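Local structure of histidine--tRNA ligase (Thermus thermophilus, 1H4V) at residues A34-L39 / R103-G108; N136-A141 / E241-R246; G155-K160 / E317-G322. The protein catalyses the ATP-dependent attachment of L-histidine to tRNA(His), releasing AMP and diphosphate, as a homodimeric class II aminoacyl-tRNA synthetase. All coordinates share one frame; numbering follows the deposited sequence.

Overall arrangement
Two buried contacts and one surface contact illustrate how chemistry follows position in a fold. Contact 1 is a parallel strand pairing at the edge of the catalytic sheet within this chain, held by backbone hydrogen bonds and an indole. Contact 2, about 20 Å from it between centres, packs two helices through aliphatic side chains and an imidazole without a hydrogen bond between its segments. The two meet where R103 packs on L139, and both border the second subunit. Contact 3, 24 to 26 Å from their centres, lies at the surface untouched by that subunit and relies on a carboxylate that takes a salt bridge and a backbone hydrogen bond. Contacts 2 and 3 use opposite ends of helix 137-153.

Contact 1 of 3, residues A34-L39 / R103-G108; sequences AGALEL and RLWMAG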
ATOM      1  N   ALA A  34      12.159   0.255  16.862  1.00 15.55           N
ATOM      2  CA  ALA A  34      11.673   0.166  18.235  1.00 13.97           C
ATOM      3  C   ALA A  34      10.922  -1.136  18.467  1.00 14.18           C
ATOM      4  O   ALA A  34      10.222  -1.296  19.463  1.00 15.58           O
ATOM      5  CB  ALA A  34      10.800   1.336  18.559  1.00 11.95           C
ATOM      6  N   GLY A  35      11.069  -2.073  17.537  1.00 14.30           N
ATOM      7  CA  GLY A  35      10.420  -3.361  17.686  1.00 12.10           C
ATOM      8  C   GLY A  35       9.025  -3.544  17.120  1.00 11.49           C
ATOM      9  O   GLY A  35       8.504  -4.649  17.170  1.00 11.97           O
ATOM     10  N   ALA A  36       8.408  -2.503  16.578  1.00 11.59           N
ATOM     11  CA  ALA A  36       7.059  -2.667  16.040  1.00 13.65           C
ATOM     12  C   ALA A  36       7.043  -3.622  14.847  1.00 14.70           C
ATOM     13  O   ALA A  36       7.944  -3.611  14.020  1.00 17.04           O
ATOM     14  CB  ALA A  36       6.492  -1.332  15.645  1.00 13.32           C
ATOM     15  N   LEU A  37       6.018  -4.460  14.786  1.00 15.75           N
ATOM     16  CA  LEU A  37       5.843  -5.434  13.706  1.00 16.07           C
ATOM     17  C   LEU A  37       4.832  -4.851  12.708  1.00 15.61           C
ATOM     18  O   LEU A  37       3.805  -4.311  13.117  1.00 13.97           O
ATOM     19  CB  LEU A  37       5.310  -6.733  14.305  1.00 21.46           C
ATOM     20  CG  LEU A  37       5.010  -7.949  13.433  1.00 32.55           C
ATOM     21  CD1 LEU A  37       6.277  -8.415  12.716  1.00 37.32           C
ATOM     22  CD2 LEU A  37       4.470  -9.061  14.334  1.00 36.82           C
ATOM     23  N   GLU A  38       5.107  -4.946  11.412  1.00 14.28           N
ATOM     24  CA  GLU A  38       4.168  -4.385  10.445  1.00 14.33           C
ATOM     25  C   GLU A  38       2.941  -5.256  10.259  1.00 13.80           C
ATOM     26  O   GLU A  38       3.034  -6.470  10.100  1.00 12.50           O
ATOM     27  CB  GLU A  38       4.811  -4.141   9.069  1.00 15.77           C
ATOM     28  CG  GLU A  38       3.835  -3.388   8.131  1.00 17.83           C
ATOM     29  CD  GLU A  38       4.425  -2.989   6.787  1.00 23.81           C
ATOM     30  OE1 GLU A  38       3.692  -2.359   5.992  1.00 23.33           O
ATOM     31  OE2 GLU A  38       5.608  -3.294   6.514  1.00 26.07           O
ATOM     32  N   LEU A  39       1.784  -4.618  10.265  1.00 14.01           N
ATOM     33  CA  LEU A  39       0.527  -5.331  10.105  1.00 19.14           C
ATOM     34  C   LEU A  39      -0.370  -4.614   9.090  1.00 20.97           C
ATOM     35  O   LEU A  39      -0.496  -3.386   9.117  1.00 23.71           O
ATOM     36  CB  LEU A  39      -0.157  -5.417  11.474  1.00 21.50           C
ATOM     37  CG  LEU A  39      -1.559  -5.983  11.722  1.00 24.34           C
ATOM     38  CD1 LEU A  39      -2.558  -5.090  11.059  1.00 31.17           C
ATOM     39  CD2 LEU A  39      -1.673  -7.416  11.218  1.00 26.79           C
ATOM     40  N   ARG A 103       4.091  -4.756  19.927  1.00 13.30           N
ATOM     41  CA  ARG A 103       4.122  -3.476  19.253  1.00 11.64           C
ATOM     42  C   ARG A 103       3.786  -3.675  17.780  1.00 11.73           C
ATOM     43  O   ARG A 103       4.393  -4.496  17.091  1.00 10.48           O
ATOM     44  CB  ARG A 103       5.501  -2.822  19.420  1.00 11.36           C
ATOM     45  CG  ARG A 103       5.832  -2.405  20.859  1.00 12.87           C
ATOM     46  CD  ARG A 103       7.158  -1.641  20.899  1.00 17.81           C
ATOM     47  NE  ARG A 103       7.565  -1.235  22.243  1.00 17.94           N
ATOM     48  CZ  ARG A 103       8.024  -2.065  23.175  1.00 18.01           C
ATOM     49  NH1 ARG A 103       8.138  -3.366  22.929  1.00 15.76           N
ATOM     50  NH2 ARG A 103       8.399  -1.588  24.349  1.00 17.04           N
ATOM     51  N   LEU A 104       2.807  -2.923  17.293  1.00 11.65           N
ATOM     52  CA  LEU A 104       2.396  -3.051  15.895  1.00 11.09           C
ATOM     53  C   LEU A 104       2.312  -1.696  15.219  1.00 10.56           C
ATOM     54  O   LEU A 104       2.087  -0.671  15.867  1.00 12.71           O
ATOM     55  CB  LEU A 104       1.021  -3.721  15.796  1.00  9.35           C
ATOM     56  CG  LEU A 104       0.769  -5.042  16.533  1.00  7.79           C
ATOM     57  CD1 LEU A 104      -0.731  -5.283  16.593  1.00  9.11           C
ATOM     58  CD2 LEU A 104       1.467  -6.189  15.841  1.00  2.95           C
ATOM     59  N   TRP A 105       2.508  -1.682  13.911  1.00  9.38           N
ATOM     60  CA  TRP A 105       2.379  -0.443  13.177  1.00  9.04           C
ATOM     61  C   TRP A 105       1.765  -0.785  11.838  1.00 10.71           C
ATOM     62  O   TRP A 105       1.828  -1.931  11.377  1.00  8.05           O
ATOM     63  CB  TRP A 105       3.724   0.279  13.003  1.00  7.38           C
ATOM     64  CG  TRP A 105       4.593  -0.253  11.917  1.00  9.48           C
ATOM     65  CD1 TRP A 105       5.485  -1.283  12.003  1.00  8.59           C
ATOM     66  CD2 TRP A 105       4.663   0.230  10.574  1.00 10.59           C
ATOM     67  NE1 TRP A 105       6.110  -1.470  10.794  1.00 10.03           N
ATOM     68  CE2 TRP A 105       5.623  -0.558   9.896  1.00 10.48           C
ATOM     69  CE3 TRP A 105       4.002   1.249   9.874  1.00 12.72           C
ATOM     70  CZ2 TRP A 105       5.949  -0.355   8.547  1.00 11.47           C
ATOM     71  CZ3 TRP A 105       4.329   1.452   8.527  1.00 15.50           C
ATOM     72  CH2 TRP A 105       5.294   0.647   7.880  1.00 13.17           C
ATOM     73  N   MET A 106       1.169   0.224  11.217  1.00 12.50           N
ATOM     74  CA  MET A 106       0.501   0.042   9.950  1.00 13.42           C
ATOM     75  C   MET A 106       0.354   1.382   9.240  1.00 14.02           C
ATOM     76  O   MET A 106       0.268   2.442   9.866  1.00 13.85           O
ATOM     77  CB  MET A 106      -0.875  -0.586  10.221  1.00 18.53           C
ATOM     78  CG  MET A 106      -1.838  -0.687   9.046  1.00 21.90           C
ATOM     79  SD  MET A 106      -3.302  -1.661   9.538  1.00 34.34           S
ATOM     80  CE  MET A 106      -4.440  -0.395  10.147  1.00 24.39           C
ATOM     81  N   ALA A 107       0.348   1.323   7.920  1.00 12.96           N
ATOM     82  CA  ALA A 107       0.175   2.500   7.103  1.00 13.70           C
ATOM     83  C   ALA A 107      -0.849   2.093   6.062  1.00 15.27           C
ATOM     84  O   ALA A 107      -0.766   1.005   5.497  1.00 16.87           O
ATOM     85  CB  ALA A 107       1.486   2.881   6.440  1.00 11.25           C
ATOM     86  N   GLY A 108      -1.829   2.947   5.811  1.00 16.05           N
ATOM     87  CA  GLY A 108      -2.815   2.595   4.811  1.00 14.62           C
ATOM     88  C   GLY A 108      -3.944   3.591   4.689  1.00 13.19           C
ATOM     89  O   GLY A 108      -4.004   4.560   5.430  1.00 15.06           O
TER
HETATM   90  O   HOH W   1       1.374  -1.472   6.621  1.00 31.07           O
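W105 places its CG between the backbone N and the carbonyl carbon (chi1 80°), while E38 holds its CG anti to the backbone N (chi1 -173°) and then runs extended over the ring; the two residues pair across the strands and share a face of the sheet. E38 CG lies 3.6 Å above one face of the indole, offset toward the rim, and the carboxylate is tilted 27° from the ring plane. E38 CB reaches W105 NE1 at 3.4 Å, and NE1 is hydrogen-bonded to E32 of helix 14-33. The backbones pair in parallel: L37 N donates to R103 O (2.8 Å), L37 O accepts from W105 N (3.0 Å), and L39 N donates to W105 O (2.9 Å). Such pairing fits class II motif 1, a long helix and short strand at the dimer interface, laid against the first strand of motif 2. An alanine in place of W105 would probably open a gap beside E38 CB, CG and CD and leave E32 without its indole N-H partner. The E38 carboxylate is fixed further by a salt bridge to R28, a hydrogen bond to Q21 of the second subunit and a water 2.6 Å from E38 OE1. That water also accepts from A107 N.

Contact 2 of 3, residues N136-A141 / E241-R246; sequences NPILDA and ERHLER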
ATOM      1  N   ASN A 136       2.260  -0.303  31.712  1.00 19.87           N
ATOM      2  CA  ASN A 136       3.502   0.390  32.051  1.00 19.33           C
ATOM      3  C   ASN A 136       3.629   1.776  31.405  1.00 18.92           C
ATOM      4  O   ASN A 136       3.554   1.908  30.191  1.00 17.97           O
ATOM      5  CB  ASN A 136       4.701  -0.471  31.655  1.00 18.11           C
ATOM      6  CG  ASN A 136       5.963  -0.055  32.370  1.00 21.73           C
ATOM      7  OD1 ASN A 136       6.385   1.096  32.286  1.00 20.05           O
ATOM      8  ND2 ASN A 136       6.570  -0.992  33.098  1.00 22.74           N
ATOM      9  N   PRO A 137       3.822   2.827  32.223  1.00 20.23           N
ATOM     10  CA  PRO A 137       3.956   4.207  31.741  1.00 19.38           C
ATOM     11  C   PRO A 137       5.124   4.442  30.788  1.00 20.78           C
ATOM     12  O   PRO A 137       5.174   5.455  30.079  1.00 22.14           O
ATOM     13  CB  PRO A 137       4.063   5.021  33.034  1.00 19.64           C
ATOM     14  CG  PRO A 137       4.626   4.050  34.007  1.00 19.29           C
ATOM     15  CD  PRO A 137       3.891   2.781  33.693  1.00 17.34           C
ATOM     16  N   ILE A 138       6.071   3.513  30.776  1.00 19.38           N
ATOM     17  CA  ILE A 138       7.192   3.628  29.864  1.00 17.46           C
ATOM     18  C   ILE A 138       6.646   3.569  28.430  1.00 16.03           C
ATOM     19  O   ILE A 138       7.121   4.274  27.551  1.00 18.64           O
ATOM     20  CB  ILE A 138       8.226   2.486  30.098  1.00 16.65           C
ATOM     21  CG1 ILE A 138       9.103   2.834  31.306  1.00 17.71           C
ATOM     22  CG2 ILE A 138       9.084   2.273  28.858  1.00 12.13           C
ATOM     23  CD1 ILE A 138      10.017   1.703  31.779  1.00 16.29           C
ATOM     24  N   LEU A 139       5.625   2.752  28.204  1.00 14.10           N
ATOM     25  CA  LEU A 139       5.057   2.622  26.872  1.00 15.53           C
ATOM     26  C   LEU A 139       4.378   3.891  26.376  1.00 18.37           C
ATOM     27  O   LEU A 139       4.381   4.169  25.172  1.00 18.37           O
ATOM     28  CB  LEU A 139       4.079   1.453  26.832  1.00 12.90           C
ATOM     29  CG  LEU A 139       4.792   0.163  27.217  1.00 16.92           C
ATOM     30  CD1 LEU A 139       3.792  -0.943  27.400  1.00 20.71           C
ATOM     31  CD2 LEU A 139       5.820  -0.190  26.146  1.00 16.97           C
ATOM     32  N   ASP A 140       3.801   4.663  27.296  1.00 19.17           N
ATOM     33  CA  ASP A 140       3.139   5.913  26.928  1.00 20.52           C
ATOM     34  C   ASP A 140       4.190   6.924  26.483  1.00 19.31           C
ATOM     35  O   ASP A 140       4.036   7.592  25.467  1.00 19.01           O
ATOM     36  CB  ASP A 140       2.353   6.478  28.116  1.00 22.76           C
ATOM     37  CG  ASP A 140       1.388   5.471  28.701  1.00 28.11           C
ATOM     38  OD1 ASP A 140       0.229   5.845  28.979  1.00 31.38           O
ATOM     39  OD2 ASP A 140       1.788   4.303  28.895  1.00 30.74           O
ATOM     40  N   ALA A 141       5.270   7.025  27.248  1.00 20.06           N
ATOM     41  CA  ALA A 141       6.337   7.950  26.904  1.00 18.98           C
ATOM     42  C   ALA A 141       6.957   7.535  25.567  1.00 18.57           C
ATOM     43  O   ALA A 141       7.340   8.384  24.758  1.00 19.31           O
ATOM     44  CB  ALA A 141       7.399   7.965  28.007  1.00 13.48           C
ATOM     45  N   GLU A 241       5.514  11.977  32.399  1.00 23.71           N
ATOM     46  CA  GLU A 241       6.192  13.266  32.339  1.00 24.37           C
ATOM     47  C   GLU A 241       7.677  13.099  32.648  1.00 23.72           C
ATOM     48  O   GLU A 241       8.531  13.665  31.964  1.00 22.96           O
ATOM     49  CB  GLU A 241       5.584  14.247  33.341  1.00 27.49           C
ATOM     50  CG  GLU A 241       4.137  14.618  33.073  1.00 37.51           C
ATOM     51  CD  GLU A 241       3.580  15.580  34.112  1.00 41.80           C
ATOM     52  OE1 GLU A 241       4.140  16.686  34.258  1.00 47.68           O
ATOM     53  OE2 GLU A 241       2.586  15.232  34.785  1.00 44.74           O
ATOM     54  N   ARG A 242       7.984  12.315  33.675  1.00 23.13           N
ATOM     55  CA  ARG A 242       9.370  12.100  34.059  1.00 26.03           C
ATOM     56  C   ARG A 242      10.184  11.529  32.903  1.00 25.81           C
ATOM     57  O   ARG A 242      11.295  11.991  32.636  1.00 26.36           O
ATOM     58  CB  ARG A 242       9.459  11.164  35.270  1.00 30.49           C
ATOM     59  CG  ARG A 242      10.870  11.061  35.834  1.00 38.73           C
ATOM     60  CD  ARG A 242      10.945  10.119  37.029  1.00 48.73           C
ATOM     61  NE  ARG A 242      10.838   8.717  36.632  1.00 56.81           N
ATOM     62  CZ  ARG A 242      10.942   7.694  37.475  1.00 60.32           C
ATOM     63  NH1 ARG A 242      11.153   7.921  38.765  1.00 63.85           N
ATOM     64  NH2 ARG A 242      10.849   6.447  37.030  1.00 60.57           N
ATOM     65  N   HIS A 243       9.632  10.537  32.207  1.00 24.61           N
ATOM     66  CA  HIS A 243      10.344   9.945  31.083  1.00 23.47           C
ATOM     67  C   HIS A 243      10.628  10.931  29.953  1.00 22.87           C
ATOM     68  O   HIS A 243      11.736  10.947  29.418  1.00 24.76           O
ATOM     69  CB  HIS A 243       9.586   8.732  30.539  1.00 21.63           C
ATOM     70  CG  HIS A 243       9.464   7.617  31.528  1.00 22.85           C
ATOM     71  ND1 HIS A 243      10.500   7.245  32.359  1.00 22.31           N
ATOM     72  CD2 HIS A 243       8.425   6.805  31.832  1.00 23.01           C
ATOM     73  CE1 HIS A 243      10.103   6.254  33.137  1.00 21.68           C
ATOM     74  NE2 HIS A 243       8.849   5.968  32.838  1.00 26.10           N
ATOM     75  N   LEU A 244       9.647  11.756  29.591  1.00 22.92           N
ATOM     76  CA  LEU A 244       9.853  12.724  28.513  1.00 23.15           C
ATOM     77  C   LEU A 244      10.925  13.742  28.884  1.00 24.72           C
ATOM     78  O   LEU A 244      11.746  14.128  28.047  1.00 24.54           O
ATOM     79  CB  LEU A 244       8.548  13.445  28.174  1.00 21.40           C
ATOM     80  CG  LEU A 244       7.419  12.566  27.617  1.00 20.36           C
ATOM     81  CD1 LEU A 244       6.191  13.423  27.374  1.00 16.03           C
ATOM     82  CD2 LEU A 244       7.877  11.884  26.331  1.00 18.33           C
ATOM     83  N   GLU A 245      10.916  14.182  30.135  1.00 25.53           N
ATOM     84  CA  GLU A 245      11.915  15.133  30.597  1.00 27.24           C
ATOM     85  C   GLU A 245      13.286  14.488  30.399  1.00 28.16           C
ATOM     86  O   GLU A 245      14.192  15.082  29.816  1.00 28.69           O
ATOM     87  CB  GLU A 245      11.671  15.465  32.079  1.00 24.95           C
ATOM     88  N   ARG A 246      13.408  13.251  30.865  1.00 28.06           N
ATOM     89  CA  ARG A 246      14.640  12.490  30.768  1.00 28.61           C
ATOM     90  C   ARG A 246      15.060  12.235  29.312  1.00 29.42           C
ATOM     91  O   ARG A 246      16.231  11.994  29.031  1.00 28.92           O
ATOM     92  CB  ARG A 246      14.458  11.173  31.521  1.00 30.30           C
ATOM     93  CG  ARG A 246      15.709  10.346  31.652  1.00 36.99           C
ATOM     94  CD  ARG A 246      16.766  11.015  32.520  1.00 40.75           C
ATOM     95  NE  ARG A 246      17.997  10.237  32.483  1.00 43.83           N
ATOM     96  CZ  ARG A 246      18.180   9.099  33.143  1.00 43.09           C
ATOM     97  NH1 ARG A 246      17.219   8.611  33.912  1.00 40.54           N
ATOM     98  NH2 ARG A 246      19.311   8.421  32.993  1.00 47.31           N
TER
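A141 and H243 bring two helices of the catalytic domain together, the first turn of helix 137-153 and the last turns of helix 231-246. The short segments cross at -48°, with their axes 8.9 Å apart at closest approach. In this helix-helix packing A141, I138 and L244 gather round the H243 side chain, and no hydrogen bond joins the two segments.

Apolar contact comes first. A141 CB points at the other helix and meets H243 CB at 3.4 Å, a tight carbon-carbon contact. The next residue, L244, brings its CD2 to 4.3 Å from A141 CB.

The second kind of contact involves the imidazole. H243 CG stands anti to the carbonyl carbon and beside the backbone N (chi1 -63°), which starts the ring off toward the beginning of the opposing helix. There H243 NE2 approaches I138 CG1 at 3.5 Å, the two side chains crossing obliquely. P137 O lies at the ring edge, near its plane, 3.9 Å from H243 CD2. The other nitrogen, ND1, is hydrogen-bonded to the hydroxyl of Y346 of the second subunit, a residue of the anticodon-binding domain; V341 of that subunit packs on I138. The imidazole thus serves both the helix pair and the dimer interface, where its polar partner helps fix the ring's rotation.

Polar bonds around the start of helix 137-153 are of a third kind, made within one segment or to other parts of the fold. D140, whose carboxylate makes no contact with 241-246, forms a salt bridge with R287. N136 is the N-cap of helix 137-153: its OD1 accepts from I138 N at 2.9 Å, the donor lying in the amide plane on a lone pair.

Contact 3 of 3, residues G155-K160 / E317-G322; sequences GLRRLK and EAEGFG
The R157 guanidinium receives E319 OE1 and F321 CE1 over the same face, the phenyl carbon 3.6 Å above the plane and offset toward the rim. The carboxylate of E319 is turned only 17° from the guanidinium plane, whereas the F321 ring is inclined by 52°. A salt bridge of 2.8 Å joins R157 NE to E319 OE1, with the oxygen coming from above the flat group. E319 OE2 uses its syn lone pair to accept from R157 N at 2.9 Å. It has a second hydrogen-bond partner in H273, so the carboxylate binds both the loop after helix 137-153 and H273.

Helices 137-153 and 309-318 both end in Schellman motifs, with G155 and G320 as the residues of positive phi. At G155 glycine is doubly required: a CB would be jammed against the carbonyl O of the residue before and would also run into F321 CZ. That ring carbon approaches G155 O at 3.2 Å. L156 comes across E319 at about a right angle, its CD2 3.4 Å from E319 OE2, and packs on A315 and L316 of helix 309-318. R157 itself reaches the carboxylate through a bend, its CD displaced by a chi2 of -112°.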
ATOM      1  N   GLY A 155      12.237  15.878   8.971  1.00 25.32           N
ATOM      2  CA  GLY A 155      12.794  17.202   8.775  1.00 26.42           C
ATOM      3  C   GLY A 155      11.954  18.320   9.361  1.00 28.84           C
ATOM      4  O   GLY A 155      12.364  19.483   9.355  1.00 30.41           O
ATOM      5  N   LEU A 156      10.774  17.987   9.866  1.00 28.94           N
ATOM      6  CA  LEU A 156       9.913  18.996  10.452  1.00 29.71           C
ATOM      7  C   LEU A 156      10.523  19.539  11.737  1.00 32.01           C
ATOM      8  O   LEU A 156      11.138  18.798  12.503  1.00 32.75           O
ATOM      9  CB  LEU A 156       8.534  18.401  10.746  1.00 28.17           C
ATOM     10  CG  LEU A 156       7.676  18.016   9.536  1.00 28.93           C
ATOM     11  CD1 LEU A 156       6.429  17.267   9.985  1.00 23.04           C
ATOM     12  CD2 LEU A 156       7.302  19.282   8.764  1.00 28.20           C
ATOM     13  N   ARG A 157      10.375  20.842  11.953  1.00 33.59           N
ATOM     14  CA  ARG A 157      10.863  21.491  13.169  1.00 35.72           C
ATOM     15  C   ARG A 157       9.708  22.318  13.716  1.00 35.85           C
ATOM     16  O   ARG A 157       8.654  22.392  13.094  1.00 36.57           O
ATOM     17  CB  ARG A 157      12.077  22.383  12.886  1.00 36.31           C
ATOM     18  CG  ARG A 157      11.969  23.242  11.655  1.00 40.62           C
ATOM     19  CD  ARG A 157      12.955  22.777  10.605  1.00 49.00           C
ATOM     20  NE  ARG A 157      12.710  23.414   9.317  1.00 59.64           N
ATOM     21  CZ  ARG A 157      13.491  23.266   8.254  1.00 64.80           C
ATOM     22  NH1 ARG A 157      14.573  22.504   8.330  1.00 66.88           N
ATOM     23  NH2 ARG A 157      13.185  23.874   7.116  1.00 70.43           N
ATOM     24  N   ARG A 158       9.891  22.940  14.870  1.00 37.46           N
ATOM     25  CA  ARG A 158       8.809  23.716  15.462  1.00 39.43           C
ATOM     26  C   ARG A 158       7.627  22.787  15.730  1.00 39.50           C
ATOM     27  O   ARG A 158       6.472  23.108  15.448  1.00 39.40           O
ATOM     28  CB  ARG A 158       8.410  24.865  14.533  1.00 42.55           C
ATOM     29  CG  ARG A 158       9.453  25.967  14.529  1.00 53.23           C
ATOM     30  CD  ARG A 158       9.227  27.025  13.472  1.00 60.96           C
ATOM     31  NE  ARG A 158      10.233  28.078  13.592  1.00 69.58           N
ATOM     32  CZ  ARG A 158      10.455  29.019  12.679  1.00 74.74           C
ATOM     33  NH1 ARG A 158       9.743  29.047  11.559  1.00 76.16           N
ATOM     34  NH2 ARG A 158      11.390  29.939  12.888  1.00 75.32           N
ATOM     35  N   LEU A 159       7.944  21.618  16.276  1.00 38.56           N
ATOM     36  CA  LEU A 159       6.944  20.617  16.610  1.00 35.64           C
ATOM     37  C   LEU A 159       6.539  20.833  18.057  1.00 34.17           C
ATOM     38  O   LEU A 159       7.394  20.838  18.939  1.00 33.98           O
ATOM     39  CB  LEU A 159       7.527  19.209  16.442  1.00 33.23           C
ATOM     40  CG  LEU A 159       7.777  18.755  15.009  1.00 29.72           C
ATOM     41  CD1 LEU A 159       8.449  17.387  14.992  1.00 29.21           C
ATOM     42  CD2 LEU A 159       6.444  18.716  14.279  1.00 28.25           C
ATOM     43  N   LYS A 160       5.244  21.020  18.296  1.00 32.37           N
ATOM     44  CA  LYS A 160       4.737  21.239  19.650  1.00 30.39           C
ATOM     45  C   LYS A 160       4.056  19.983  20.204  1.00 28.17           C
ATOM     46  O   LYS A 160       3.050  19.519  19.663  1.00 27.81           O
ATOM     47  CB  LYS A 160       3.733  22.406  19.671  1.00 34.60           C
ATOM     48  CG  LYS A 160       4.213  23.709  19.025  1.00 38.44           C
ATOM     49  CD  LYS A 160       5.347  24.369  19.800  1.00 44.92           C
ATOM     50  CE  LYS A 160       5.815  25.649  19.090  1.00 51.64           C
ATOM     51  NZ  LYS A 160       7.002  26.291  19.741  1.00 48.82           N
ATOM     52  N   GLU A 317       5.602  20.686   3.109  1.00 24.85           N
ATOM     53  CA  GLU A 317       5.451  21.659   2.037  1.00 27.26           C
ATOM     54  C   GLU A 317       5.498  23.076   2.615  1.00 27.40           C
ATOM     55  O   GLU A 317       6.166  23.957   2.070  1.00 28.17           O
ATOM     56  CB  GLU A 317       4.114  21.432   1.337  1.00 31.07           C
ATOM     57  CG  GLU A 317       3.828  22.349   0.165  1.00 38.52           C
ATOM     58  CD  GLU A 317       2.465  22.070  -0.446  1.00 49.04           C
ATOM     59  OE1 GLU A 317       1.444  22.535   0.117  1.00 52.53           O
ATOM     60  OE2 GLU A 317       2.412  21.366  -1.480  1.00 52.03           O
ATOM     61  N   ALA A 318       4.781  23.286   3.716  1.00 26.87           N
ATOM     62  CA  ALA A 318       4.742  24.585   4.379  1.00 29.08           C
ATOM     63  C   ALA A 318       6.138  25.029   4.820  1.00 30.21           C
ATOM     64  O   ALA A 318       6.457  26.211   4.777  1.00 31.74           O
ATOM     65  CB  ALA A 318       3.800  24.535   5.581  1.00 27.09           C
ATOM     66  N   GLU A 319       6.969  24.079   5.241  1.00 31.17           N
ATOM     67  CA  GLU A 319       8.332  24.389   5.666  1.00 32.38           C
ATOM     68  C   GLU A 319       9.253  24.536   4.460  1.00 33.15           C
ATOM     69  O   GLU A 319      10.455  24.749   4.606  1.00 33.08           O
ATOM     70  CB  GLU A 319       8.882  23.288   6.574  1.00 31.94           C
ATOM     71  CG  GLU A 319       8.265  23.224   7.953  1.00 35.35           C
ATOM     72  CD  GLU A 319       9.148  22.461   8.923  1.00 39.64           C
ATOM     73  OE1 GLU A 319      10.329  22.239   8.577  1.00 41.45           O
ATOM     74  OE2 GLU A 319       8.675  22.095  10.022  1.00 36.96           O
ATOM     75  N   GLY A 320       8.686  24.402   3.267  1.00 35.32           N
ATOM     76  CA  GLY A 320       9.477  24.534   2.058  1.00 36.99           C
ATOM     77  C   GLY A 320      10.136  23.272   1.532  1.00 38.41           C
ATOM     78  O   GLY A 320      10.776  23.312   0.484  1.00 40.01           O
ATOM     79  N   PHE A 321       9.994  22.153   2.237  1.00 39.56           N
ATOM     80  CA  PHE A 321      10.600  20.906   1.782  1.00 41.26           C
ATOM     81  C   PHE A 321      10.202  20.539   0.352  1.00 41.92           C
ATOM     82  O   PHE A 321       9.039  20.253   0.064  1.00 41.52           O
ATOM     83  CB  PHE A 321      10.237  19.752   2.718  1.00 44.02           C
ATOM     84  CG  PHE A 321      11.130  19.640   3.919  1.00 51.62           C
ATOM     85  CD1 PHE A 321      11.158  20.645   4.883  1.00 54.02           C
ATOM     86  CD2 PHE A 321      11.955  18.531   4.085  1.00 55.73           C
ATOM     87  CE1 PHE A 321      11.993  20.547   5.994  1.00 57.22           C
ATOM     88  CE2 PHE A 321      12.794  18.422   5.193  1.00 57.46           C
ATOM     89  CZ  PHE A 321      12.814  19.433   6.149  1.00 57.77           C
ATOM     90  N   GLY A 322      11.184  20.563  -0.541  1.00 42.26           N
ATOM     91  CA  GLY A 322      10.942  20.212  -1.926  1.00 41.65           C
ATOM     92  C   GLY A 322      11.545  18.845  -2.157  1.00 42.42           C
ATOM     93  O   GLY A 322      12.357  18.372  -1.357  1.00 44.61           O
TER